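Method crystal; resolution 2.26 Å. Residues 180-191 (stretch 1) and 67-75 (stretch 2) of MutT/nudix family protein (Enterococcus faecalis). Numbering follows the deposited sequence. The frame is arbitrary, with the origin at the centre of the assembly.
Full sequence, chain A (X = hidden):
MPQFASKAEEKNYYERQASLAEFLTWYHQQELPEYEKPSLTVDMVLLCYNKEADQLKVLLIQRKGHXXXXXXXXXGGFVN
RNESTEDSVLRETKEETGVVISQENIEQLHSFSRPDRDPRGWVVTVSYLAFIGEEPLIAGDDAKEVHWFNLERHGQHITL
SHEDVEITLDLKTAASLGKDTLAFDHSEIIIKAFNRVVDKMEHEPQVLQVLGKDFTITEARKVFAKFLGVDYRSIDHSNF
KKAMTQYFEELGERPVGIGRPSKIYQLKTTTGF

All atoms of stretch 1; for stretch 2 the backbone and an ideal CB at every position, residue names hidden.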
# COMPACT_ATOMS: atom_id res chain seq x y z
N ASP A 180 19.46 -14.94 -15.39
CA ASP A 180 19.62 -14.51 -14.02
C ASP A 180 18.29 -14.38 -13.27
O ASP A 180 17.28 -14.05 -13.86
CB ASP A 180 20.44 -13.22 -14.04
CG ASP A 180 21.86 -13.47 -14.56
OD1 ASP A 180 22.74 -13.93 -13.78
OD2 ASP A 180 22.09 -13.25 -15.77
N THR A 181 18.32 -14.65 -11.98
CA THR A 181 17.18 -14.66 -11.11
C THR A 181 17.39 -13.60 -10.00
O THR A 181 18.43 -13.57 -9.34
CB THR A 181 16.96 -16.11 -10.48
OG1 THR A 181 16.79 -17.11 -11.53
CG2 THR A 181 15.70 -16.16 -9.66
N LEU A 182 16.41 -12.74 -9.80
CA LEU A 182 16.47 -11.76 -8.73
C LEU A 182 16.43 -12.44 -7.37
O LEU A 182 15.70 -13.48 -7.18
CB LEU A 182 15.31 -10.78 -8.84
CG LEU A 182 15.41 -9.81 -10.03
CD1 LEU A 182 14.06 -9.18 -10.35
CD2 LEU A 182 16.43 -8.75 -9.71
N ALA A 183 17.22 -11.89 -6.45
CA ALA A 183 17.14 -12.21 -5.03
C ALA A 183 15.73 -12.12 -4.43
O ALA A 183 14.88 -11.32 -4.84
CB ALA A 183 18.13 -11.30 -4.23
N PHE A 184 15.49 -12.91 -3.39
CA PHE A 184 14.28 -12.82 -2.60
C PHE A 184 13.05 -12.98 -3.50
O PHE A 184 13.08 -13.86 -4.38
CB PHE A 184 14.22 -11.53 -1.77
CG PHE A 184 15.43 -11.32 -0.86
CD1 PHE A 184 15.54 -12.03 0.32
CD2 PHE A 184 16.43 -10.38 -1.18
CE1 PHE A 184 16.65 -11.82 1.18
CE2 PHE A 184 17.49 -10.16 -0.38
CZ PHE A 184 17.62 -10.90 0.85
N ASP A 185 12.04 -12.14 -3.28
CA ASP A 185 10.82 -12.05 -4.08
C ASP A 185 10.85 -10.74 -4.87
O ASP A 185 9.83 -10.23 -5.27
CB ASP A 185 9.58 -12.10 -3.16
CG ASP A 185 9.54 -10.95 -2.14
OD1 ASP A 185 10.57 -10.26 -1.95
OD2 ASP A 185 8.48 -10.71 -1.50
N HIS A 186 12.04 -10.24 -5.17
CA HIS A 186 12.18 -8.96 -5.92
C HIS A 186 11.62 -8.96 -7.34
O HIS A 186 11.25 -7.93 -7.85
CB HIS A 186 13.62 -8.46 -5.90
CG HIS A 186 14.06 -8.06 -4.54
ND1 HIS A 186 15.26 -7.41 -4.31
CD2 HIS A 186 13.44 -8.19 -3.34
CE1 HIS A 186 15.36 -7.17 -3.01
NE2 HIS A 186 14.27 -7.64 -2.41
N SER A 187 11.53 -10.14 -7.95
CA SER A 187 10.84 -10.22 -9.24
C SER A 187 9.35 -9.84 -9.12
O SER A 187 8.80 -9.12 -10.01
CB SER A 187 10.96 -11.66 -9.78
OG SER A 187 9.90 -12.32 -9.17
N GLU A 188 8.70 -10.28 -8.02
CA GLU A 188 7.33 -9.88 -7.74
C GLU A 188 7.17 -8.41 -7.48
O GLU A 188 6.13 -7.87 -7.70
CB GLU A 188 6.72 -10.60 -6.51
CG GLU A 188 6.38 -12.05 -6.71
CD GLU A 188 6.25 -12.72 -5.38
OE1 GLU A 188 5.42 -12.21 -4.61
OE2 GLU A 188 7.01 -13.70 -5.08
N ILE A 189 8.15 -7.84 -6.80
CA ILE A 189 8.16 -6.44 -6.51
C ILE A 189 8.36 -5.58 -7.80
O ILE A 189 7.69 -4.57 -7.96
CB ILE A 189 9.24 -6.07 -5.43
CG1 ILE A 189 9.27 -7.01 -4.19
CG2 ILE A 189 9.13 -4.58 -5.13
CD1 ILE A 189 10.21 -6.48 -3.03
N ILE A 190 9.26 -5.98 -8.69
CA ILE A 190 9.43 -5.23 -9.94
C ILE A 190 8.20 -5.26 -10.86
O ILE A 190 7.75 -4.23 -11.41
CB ILE A 190 10.72 -5.65 -10.66
CG1 ILE A 190 11.87 -5.11 -9.83
CG2 ILE A 190 10.80 -5.03 -12.16
CD1 ILE A 190 13.21 -5.62 -10.12
N ILE A 191 7.63 -6.45 -10.99
CA ILE A 191 6.36 -6.64 -11.70
C ILE A 191 5.25 -5.80 -11.06
O ILE A 191 4.48 -5.13 -11.76
CB ILE A 191 6.02 -8.16 -11.72
CG1 ILE A 191 7.05 -8.91 -12.57
CG2 ILE A 191 4.58 -8.47 -12.13
CD1 ILE A 191 7.02 -8.61 -13.97
N UNK A 67 21.71 -13.29 2.75
CA UNK A 67 21.25 -14.31 1.82
C UNK A 67 21.31 -13.78 0.39
O UNK A 67 21.38 -12.56 0.19
CB UNK A 67 19.83 -14.76 2.17
N UNK A 68 21.41 -14.67 -0.59
CA UNK A 68 21.52 -14.30 -1.99
C UNK A 68 22.72 -13.49 -2.30
O UNK A 68 22.60 -12.54 -3.08
CB UNK A 68 20.28 -13.53 -2.43
N UNK A 69 23.87 -13.87 -1.71
CA UNK A 69 25.15 -13.35 -2.13
C UNK A 69 25.35 -13.44 -3.65
O UNK A 69 25.14 -14.48 -4.25
CB UNK A 69 26.27 -14.10 -1.41
N UNK A 70 25.76 -12.32 -4.25
CA UNK A 70 26.06 -12.26 -5.67
C UNK A 70 24.85 -12.23 -6.61
O UNK A 70 24.98 -12.12 -7.82
CB UNK A 70 26.93 -13.46 -6.03
N UNK A 71 23.65 -12.31 -6.05
CA UNK A 71 22.45 -12.16 -6.83
C UNK A 71 22.21 -10.65 -7.02
O UNK A 71 22.61 -9.86 -6.19
CB UNK A 71 21.26 -12.85 -6.15
N UNK A 72 21.52 -10.28 -8.10
CA UNK A 72 21.02 -8.94 -8.30
C UNK A 72 19.69 -8.76 -7.56
O UNK A 72 18.93 -9.71 -7.37
CB UNK A 72 20.86 -8.65 -9.79
N UNK A 73 19.45 -7.54 -7.11
CA UNK A 73 18.44 -7.31 -6.14
C UNK A 73 18.03 -5.83 -6.20
O UNK A 73 18.80 -5.02 -6.65
CB UNK A 73 18.93 -7.71 -4.75
N UNK A 74 16.84 -5.48 -5.71
CA UNK A 74 16.59 -4.04 -5.37
C UNK A 74 17.44 -3.58 -4.21
O UNK A 74 17.79 -4.38 -3.30
CB UNK A 74 15.12 -3.81 -5.03
N UNK A 75 17.77 -2.28 -4.18
CA UNK A 75 18.41 -1.74 -2.99
C UNK A 75 17.36 -1.73 -1.85
O UNK A 75 16.20 -1.52 -2.12
CB UNK A 75 18.97 -0.34 -3.25

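Position 67 directs its CA-to-CB bond toward stretch 1, and the ideal CB stops 4.4 Å from Phe184 CE1. A phi of -72° admits any residue, proline included, and an aromatic neighbour favours something apolar and compact. The residue is Pro67, preceded by a cis peptide bond; its CG lies 3.7 Å from Phe184 CE1.

Position 68 also points toward stretch 1, its ideal CB 3.6 Å from Ala183 CB. The phi/psi of 62/41 is left-handed, where glycine, asparagine or aspartate sit most easily, yet the surroundings, a methyl group and the Phe184 ring, reward a flat apolar side chain. It is Phe68. Its ring edge meets the face of Phe184 with centroids 4.8 Å apart and planes at 61°, while Ala183 CA and Phe184 N lie over its own face, the nitrogen 3.4 Å from Phe68 CE2.

Positions 69 and 70 have nothing of stretch 1 within 5.5 Å of their ideal CB atoms, so the backbone sets the rules. They are the central pair of a type II turn, and the positive phi at 70 suits glycine or asparagine. The deposited residues are Arg69 and Asn70.

Position 71 closes that turn, its amide bonding to the carbonyl of Phe68. The CB points toward stretch 1, 4.0 Å from Ala183 CB and 4.3 Å from Thr181 O, so a small residue such as alanine, serine or threonine seems apt. It is Ser71.

Position 72 has extended angles and a sideways CB, 4.4 Å from Leu182 CD2. The main chain does the pairing: Ala183 N donates to the carbonyl O of 72 at 2.9 Å, nearly straight at 169°, a bond open to almost any side chain. Leu182 asks only for an apolar start, so many residues would suit; it is Trp72, whose CB lies 4.5 Å from Leu182 CD2, while the indole makes no close contact with stretch 1. Its N also donates to a water that donates in turn to Thr181 O.

Position 73 sets its ideal CB 3.7 Å from both Ala183 CB and His186 ND1. That closeness favours a small side chain. Ala73 fits, its CB 3.8 Å from Ala183 CB, with its CA at the edge of the His186 ring.

At position 74 the backbone N donates to His186 ND1 at 2.9 Å, which excludes proline. Beyond the sideways CB wait Ile189 and Ile190, calling for a branched aliphatic. Leu74 places CD1 3.6 Å from Ile189 CG2 and over the His186 ring face, and CD2 3.7 Å from Ile190 CD1.

Position 75 points away, and its phi tolerates proline; it is Pro75.

Stretch 2 67-75: PFRNSWALP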
# COMPACT_ATOMS: atom_id res chain seq x y z
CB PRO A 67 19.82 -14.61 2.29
CG PRO A 67 19.40 -13.42 3.12
CD PRO A 67 20.65 -12.77 3.62
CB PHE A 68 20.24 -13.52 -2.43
CG PHE A 68 18.97 -14.35 -2.29
CD1 PHE A 68 18.67 -15.37 -3.23
CD2 PHE A 68 18.12 -14.18 -1.20
CE1 PHE A 68 17.50 -16.16 -3.11
CE2 PHE A 68 16.96 -14.97 -1.06
CZ PHE A 68 16.65 -15.94 -2.02
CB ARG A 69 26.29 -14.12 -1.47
CG ARG A 69 27.67 -13.53 -1.68
CD ARG A 69 28.75 -14.57 -1.32
NE ARG A 69 28.65 -14.94 0.08
CZ ARG A 69 29.11 -16.05 0.66
NH1 ARG A 69 29.69 -17.04 -0.03
NH2 ARG A 69 28.92 -16.18 1.98
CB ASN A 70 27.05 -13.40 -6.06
CG ASN A 70 28.45 -13.17 -5.47
OD1 ASN A 70 28.82 -12.07 -5.08
ND2 ASN A 70 29.24 -14.24 -5.42
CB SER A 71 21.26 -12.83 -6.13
OG SER A 71 21.40 -14.23 -6.09
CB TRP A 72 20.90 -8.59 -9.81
CG TRP A 72 22.22 -8.69 -10.50
CD1 TRP A 72 22.74 -9.81 -11.12
CD2 TRP A 72 23.23 -7.66 -10.62
NE1 TRP A 72 23.99 -9.53 -11.62
CE2 TRP A 72 24.31 -8.22 -11.35
CE3 TRP A 72 23.32 -6.32 -10.20
CZ2 TRP A 72 25.48 -7.49 -11.65
CZ3 TRP A 72 24.47 -5.59 -10.52
CH2 TRP A 72 25.53 -6.18 -11.25
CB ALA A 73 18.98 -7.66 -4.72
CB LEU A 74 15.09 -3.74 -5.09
CG LEU A 74 14.12 -4.21 -6.22
CD1 LEU A 74 12.67 -4.35 -5.71
CD2 LEU A 74 14.16 -3.28 -7.48
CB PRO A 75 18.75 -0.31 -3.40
CG PRO A 75 17.82 0.01 -4.52
CD PRO A 75 17.58 -1.26 -5.24
O HOH W 1 20.73 -12.41 -9.73
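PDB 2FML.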